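Endoglycosidase (Bacteroides thetaiotaomicron, PDB 6Q64) probably hydrolyses O-glycosidic bonds of complex N-glycans as a family 18 glycoside hydrolase with a TIM-barrel catalytic fold. Local coordinates at residues 75-78 with 79-82; 304-308 with 309-313; 350-353 with 354-358. The protein carries 1 engineered substitution. All coordinates share one frame; numbering follows the deposited sequence.

Contact 1: 75-78 with 79-82; sequences GWFG and NWTG
Between F77 and W80 the backbone is extended at F77, G78 and W80 but turns at N79, which takes a left-handed helical conformation (phi 65°) and brings the CA atoms of F77 and W80 to 6.8 Å from each other. The bend is an open one: F77 O lies 5.0 Å from W80 N, beyond the reach of the hydrogen bond that would close a tight turn. It sits where the first strand of the TIM barrel, 72-76, gives way to the loop at its C-terminal end, the end at which enzymes of this fold carry their active sites. What crosses the bend is aromatic packing. The F77 side chain leaves its backbone with CG anti to N (chi1 -166°), W80 follows the same course, and the two cross at about a right angle. F77 puts one corner of its ring forward: CD2 and CE2 each approach W80 CB at 3.7 Å, and CE2 goes on to W80 CG at 3.8 Å. The indole therefore meets the phenyl rim, close to the phenyl plane. With ring planes at 43° and the F77 centroid 5.6 Å from that of the W80 five-membered ring, the pair is oblique, neither stacked nor edge-to-face. L91 touches both aromatic side chains. Backbone bonds of G75 and F77 to S102, and of W76 to T332, join this first strand to its neighbours on both flanks, which is the geometry of a closed barrel. Beyond the strand, E336 accepts from G78 N, while D117 takes the indole N-H of W80 and so helps to fix the rotation of that ring. The nearest approach of the two rings is F77 CE2 to W80 CD1, 3.6 Å.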
# COMPACT_ATOMS: atom_id res chain seq x y z
N GLY A 75 -4.56 2.01 1.89
CA GLY A 75 -5.04 0.98 2.82
C GLY A 75 -4.95 -0.40 2.19
O GLY A 75 -4.76 -0.54 0.94
N TRP A 76 -5.26 -1.39 3.04
CA TRP A 76 -5.48 -2.79 2.63
C TRP A 76 -6.98 -3.01 2.47
O TRP A 76 -7.65 -3.17 3.51
CB TRP A 76 -4.82 -3.73 3.64
CG TRP A 76 -3.34 -3.74 3.50
CD1 TRP A 76 -2.62 -4.29 2.48
CD2 TRP A 76 -2.39 -3.08 4.36
NE1 TRP A 76 -1.29 -4.03 2.65
CE2 TRP A 76 -1.12 -3.30 3.80
CE3 TRP A 76 -2.50 -2.37 5.56
CZ2 TRP A 76 0.05 -2.83 4.41
CZ3 TRP A 76 -1.35 -1.89 6.15
CH2 TRP A 76 -0.10 -2.12 5.58
N PHE A 77 -7.44 -3.03 1.22
CA PHE A 77 -8.86 -3.19 0.79
C PHE A 77 -9.24 -4.66 0.65
O PHE A 77 -8.82 -5.36 -0.32
CB PHE A 77 -9.05 -2.47 -0.55
CG PHE A 77 -10.48 -2.27 -0.96
CD1 PHE A 77 -11.41 -1.74 -0.09
CD2 PHE A 77 -10.90 -2.57 -2.25
CE1 PHE A 77 -12.72 -1.52 -0.49
CE2 PHE A 77 -12.21 -2.35 -2.64
CZ PHE A 77 -13.11 -1.84 -1.76
N GLY A 78 -10.06 -5.14 1.59
CA GLY A 78 -10.63 -6.51 1.55
C GLY A 78 -12.05 -6.53 1.00
O GLY A 78 -12.71 -5.49 1.07
N ASN A 79 -12.48 -7.69 0.49
CA ASN A 79 -13.84 -8.00 -0.06
C ASN A 79 -14.07 -7.14 -1.30
O ASN A 79 -15.15 -6.51 -1.41
CB ASN A 79 -14.98 -7.76 0.94
CG ASN A 79 -14.78 -8.39 2.32
OD1 ASN A 79 -14.22 -7.77 3.24
ND2 ASN A 79 -15.27 -9.61 2.47
N TRP A 80 -13.08 -7.07 -2.19
CA TRP A 80 -13.21 -6.25 -3.41
C TRP A 80 -13.95 -7.04 -4.50
O TRP A 80 -13.33 -7.95 -5.09
CB TRP A 80 -11.84 -5.78 -3.90
CG TRP A 80 -11.95 -5.14 -5.24
CD1 TRP A 80 -12.87 -4.21 -5.63
CD2 TRP A 80 -11.15 -5.41 -6.40
NE1 TRP A 80 -12.67 -3.85 -6.93
CE2 TRP A 80 -11.62 -4.57 -7.43
CE3 TRP A 80 -10.07 -6.27 -6.67
CZ2 TRP A 80 -11.05 -4.55 -8.70
CZ3 TRP A 80 -9.50 -6.25 -7.92
CH2 TRP A 80 -9.98 -5.40 -8.92
N THR A 81 -15.20 -6.67 -4.81
CA THR A 81 -16.07 -7.42 -5.76
C THR A 81 -16.51 -6.55 -6.95
O THR A 81 -16.66 -7.12 -8.04
CB THR A 81 -17.30 -8.03 -5.08
OG1 THR A 81 -18.31 -7.02 -4.94
CG2 THR A 81 -16.97 -8.69 -3.76
N GLY A 82 -16.75 -5.26 -6.75
CA GLY A 82 -17.32 -4.37 -7.79
C GLY A 82 -18.72 -4.79 -8.24
O GLY A 82 -19.03 -4.53 -9.41

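Contact 2: 304-308 with 309-313; sequences ELNSM and EGNQI
N306 and N311 meet amide to amide, N311 ND2 donating to N306 OD1 over 2.9 Å. The donor lies in the carbonyl plane of N306, on a lone pair, although the N-H points somewhat off line (137° at the hydrogen). The amide planes stand 88° apart, so one group meets the other almost perpendicularly. The N311 amide reaches N306 because its CG is folded between its own backbone N and carbonyl carbon (chi1 68°). Separately, the course of the backbone at N311 brings its CB to L305 O at 3.0 Å and M308 O at 3.7 Å. These three contacts lie at the start of helix 311-317, where G310 takes the N-cap position; the helix lies in the connection between strands 280-285 and 329-333 of the β/α-barrel. Each amide atom of the bond has a second partner in the preceding loop. S300 N is the stronger donor to N306 OD1, and Y298 O accepts from N311 ND2, so the bonded pair is stitched to 298-300 at both ends. Further back, residues 304-306 have helical backbone angles without the regular bonds, and S307 OG donates to E304 O at 2.9 Å across them. Just before the cap, E309 packs on K346 and W347 of helix 346-358; within the helix, Q312 NE2 bonds to Y256 O.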
# COMPACT_ATOMS: atom_id res chain seq x y z
N GLU A 304 -4.02 19.13 21.65
CA GLU A 304 -5.43 19.35 21.22
C GLU A 304 -6.02 18.08 20.59
O GLU A 304 -7.22 17.86 20.75
CB GLU A 304 -5.53 20.58 20.32
CG GLU A 304 -4.99 20.41 18.94
CD GLU A 304 -3.50 20.66 18.79
OE1 GLU A 304 -3.08 20.76 17.64
OE2 GLU A 304 -2.74 20.75 19.83
N LEU A 305 -5.22 17.23 19.97
CA LEU A 305 -5.69 15.92 19.44
C LEU A 305 -6.12 14.96 20.57
O LEU A 305 -6.80 13.99 20.23
CB LEU A 305 -4.58 15.27 18.61
CG LEU A 305 -4.71 15.40 17.10
CD1 LEU A 305 -4.99 16.83 16.67
CD2 LEU A 305 -3.45 14.88 16.42
N ASN A 306 -5.71 15.15 21.83
CA ASN A 306 -5.94 14.12 22.89
C ASN A 306 -7.30 14.30 23.58
O ASN A 306 -7.71 13.42 24.34
CB ASN A 306 -4.78 14.08 23.90
CG ASN A 306 -3.44 13.78 23.27
OD1 ASN A 306 -3.32 12.92 22.38
ND2 ASN A 306 -2.42 14.48 23.73
N SER A 307 -7.99 15.41 23.33
CA SER A 307 -9.38 15.66 23.79
C SER A 307 -10.41 15.02 22.85
O SER A 307 -11.60 15.09 23.14
CB SER A 307 -9.61 17.14 23.91
OG SER A 307 -9.43 17.76 22.64
N MSE A 308 -9.93 14.38 21.77
CA MSE A 308 -10.71 13.96 20.61
C MSE A 308 -10.53 12.46 20.37
O MSE A 308 -9.42 11.95 20.41
CB MSE A 308 -10.17 14.64 19.35
CG MSE A 308 -10.87 15.90 18.83
SE MSE A 308 -9.64 16.42 17.31
CE MSE A 308 -9.89 18.39 17.33
N GLU A 309 -11.60 11.76 20.02
CA GLU A 309 -11.49 10.34 19.70
C GLU A 309 -10.75 10.20 18.36
O GLU A 309 -10.88 11.12 17.52
CB GLU A 309 -12.92 9.78 19.74
CG GLU A 309 -13.15 8.50 18.94
CD GLU A 309 -14.54 7.90 19.13
OE1 GLU A 309 -15.53 8.46 18.60
OE2 GLU A 309 -14.63 6.90 19.85
N GLY A 310 -10.02 9.10 18.15
CA GLY A 310 -9.31 8.83 16.87
C GLY A 310 -7.92 9.50 16.77
O GLY A 310 -7.42 9.72 15.60
N ASN A 311 -7.29 9.80 17.91
CA ASN A 311 -6.07 10.64 17.97
C ASN A 311 -4.87 9.86 17.38
O ASN A 311 -4.03 10.53 16.81
CB ASN A 311 -5.89 11.28 19.34
CG ASN A 311 -5.57 10.29 20.42
OD1 ASN A 311 -5.82 9.10 20.24
ND2 ASN A 311 -4.98 10.76 21.51
N GLN A 312 -4.84 8.53 17.40
CA GLN A 312 -3.84 7.69 16.68
C GLN A 312 -3.85 8.11 15.21
O GLN A 312 -2.87 8.70 14.77
CB GLN A 312 -4.05 6.18 16.84
CG GLN A 312 -2.99 5.30 16.18
CD GLN A 312 -2.98 3.84 16.62
OE1 GLN A 312 -3.84 3.00 16.31
NE2 GLN A 312 -1.92 3.48 17.31
N ILE A 313 -4.91 7.86 14.46
CA ILE A 313 -4.89 8.11 12.98
C ILE A 313 -4.68 9.61 12.69
O ILE A 313 -4.20 9.96 11.59
CB ILE A 313 -6.14 7.56 12.28
CG1 ILE A 313 -5.95 7.55 10.76
CG2 ILE A 313 -7.38 8.34 12.71
CD1 ILE A 313 -6.83 6.57 10.02

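Contact 3: 350-353 with 354-358; sequences KALY and FGNQV
Y353 and F354, adjacent in helix 346-358, meet rim to rim, and the tyrosine side chain can be traced outward from there. Its CB sits beside the next peptide nitrogen, F354 N, as chain connectivity requires. CG stands anti to the backbone N (chi1 166°), and from it the ring divides its neighbours: CD2 touches F354 CD1 at 3.7 Å, with the ring planes 64° apart, while CE1 on the other side has Q357 OE1 at 3.4 Å, near the ring plane. V358 CG2 lies over one face on the CE2 side, but its modelled spacing from CE2 is too short to be trusted; the hydroxyl OH is 4.0 Å from the same methyl, V358 CG2. At the backbone of the same residue, Y353 O accepts from both Q357 N (2.9 Å) and V358 N (3.0 Å). The second of these bonds spans five residues and defines the wider pi-type turn that ends the helix. One residue earlier, L352 O receives N356 ND2 on a lone pair at 2.9 Å. N356 OD1 in turn accepts from V71 N, just ahead of strand 72-76. On the buried side A351 packs against I330 of strand 329-333 and against I313 and A317 of helix 311-317, and L352 also touches I330.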
# COMPACT_ATOMS: atom_id res chain seq x y z
N LYS A 350 -11.25 12.14 7.55
CA LYS A 350 -10.88 13.13 8.56
C LYS A 350 -9.36 13.21 8.59
O LYS A 350 -8.82 14.33 8.48
CB LYS A 350 -11.43 12.71 9.93
CG LYS A 350 -11.58 13.86 10.92
CD LYS A 350 -12.12 13.37 12.22
CE LYS A 350 -13.28 14.21 12.71
NZ LYS A 350 -12.76 15.42 13.40
N ALA A 351 -8.70 12.07 8.74
CA ALA A 351 -7.23 11.97 8.84
C ALA A 351 -6.62 12.75 7.68
O ALA A 351 -5.89 13.70 7.95
CB ALA A 351 -6.79 10.54 8.87
N LEU A 352 -7.00 12.45 6.44
CA LEU A 352 -6.43 13.13 5.24
C LEU A 352 -6.81 14.60 5.20
O LEU A 352 -6.07 15.37 4.60
CB LEU A 352 -6.86 12.40 3.98
CG LEU A 352 -6.39 10.95 3.98
CD1 LEU A 352 -6.89 10.18 2.79
CD2 LEU A 352 -4.87 10.91 4.03
N TYR A 353 -7.90 14.99 5.85
CA TYR A 353 -8.32 16.40 5.92
C TYR A 353 -7.39 17.10 6.90
O TYR A 353 -6.96 18.25 6.67
CB TYR A 353 -9.80 16.50 6.30
CG TYR A 353 -10.23 17.89 6.73
CD1 TYR A 353 -10.31 18.92 5.79
CD2 TYR A 353 -10.56 18.17 8.04
CE1 TYR A 353 -10.66 20.21 6.17
CE2 TYR A 353 -10.92 19.45 8.43
CZ TYR A 353 -10.94 20.48 7.50
OH TYR A 353 -11.32 21.74 7.89
N PHE A 354 -7.08 16.41 8.00
CA PHE A 354 -6.14 16.90 9.05
C PHE A 354 -4.72 17.01 8.42
O PHE A 354 -4.16 18.09 8.40
CB PHE A 354 -6.28 16.04 10.31
CG PHE A 354 -7.31 16.56 11.29
CD1 PHE A 354 -8.60 16.87 10.88
CD2 PHE A 354 -6.99 16.77 12.62
CE1 PHE A 354 -9.53 17.37 11.78
CE2 PHE A 354 -7.92 17.29 13.51
CZ PHE A 354 -9.19 17.58 13.09
N GLY A 355 -4.25 15.97 7.76
CA GLY A 355 -2.91 15.92 7.14
C GLY A 355 -2.68 16.93 6.04
O GLY A 355 -1.54 17.42 5.92
N ASN A 356 -3.71 17.25 5.26
CA ASN A 356 -3.59 18.03 4.00
C ASN A 356 -4.21 19.42 4.14
O ASN A 356 -3.87 20.25 3.32
CB ASN A 356 -4.18 17.24 2.85
CG ASN A 356 -3.32 16.04 2.52
OD1 ASN A 356 -2.22 16.23 2.01
ND2 ASN A 356 -3.76 14.84 2.85
N GLN A 357 -5.07 19.72 5.12
CA GLN A 357 -5.63 21.09 5.22
C GLN A 357 -5.46 21.66 6.60
O GLN A 357 -5.00 22.81 6.66
CB GLN A 357 -7.11 21.16 4.88
CG GLN A 357 -7.29 21.01 3.39
CD GLN A 357 -8.72 20.93 2.90
OE1 GLN A 357 -9.59 21.74 3.30
NE2 GLN A 357 -8.91 19.98 1.98
N VAL A 358 -5.90 20.93 7.63
CA VAL A 358 -5.98 21.55 8.99
C VAL A 358 -4.55 21.93 9.40
O VAL A 358 -4.35 23.04 9.85
CB VAL A 358 -6.67 20.63 10.02
CG1 VAL A 358 -6.73 21.27 11.39
CG2 VAL A 358 -8.06 20.20 9.57

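How the contacts relate
From the N terminus the three contacts come in series, none nested in or crossing another, and each is local to its own stretch of chain. Contact 1 turns the chain out of the first barrel strand. Contact 2 closes the loop that leads into helix 311-317, and contact 3 ends helix 346-358, after the last strand, 329-333. Contacts 2 and 3, with centres 13 Å apart, touch directly: I313 CG1 packs on A351 CB at 3.6 Å, joining helices 311-317 and 346-358, and M308 SE approaches F354 CE2 at 4.3 Å, setting the loop before helix 311-317 against helix 346-358. Contact 1 touches neither, its nearest atoms being about 9 Å from each.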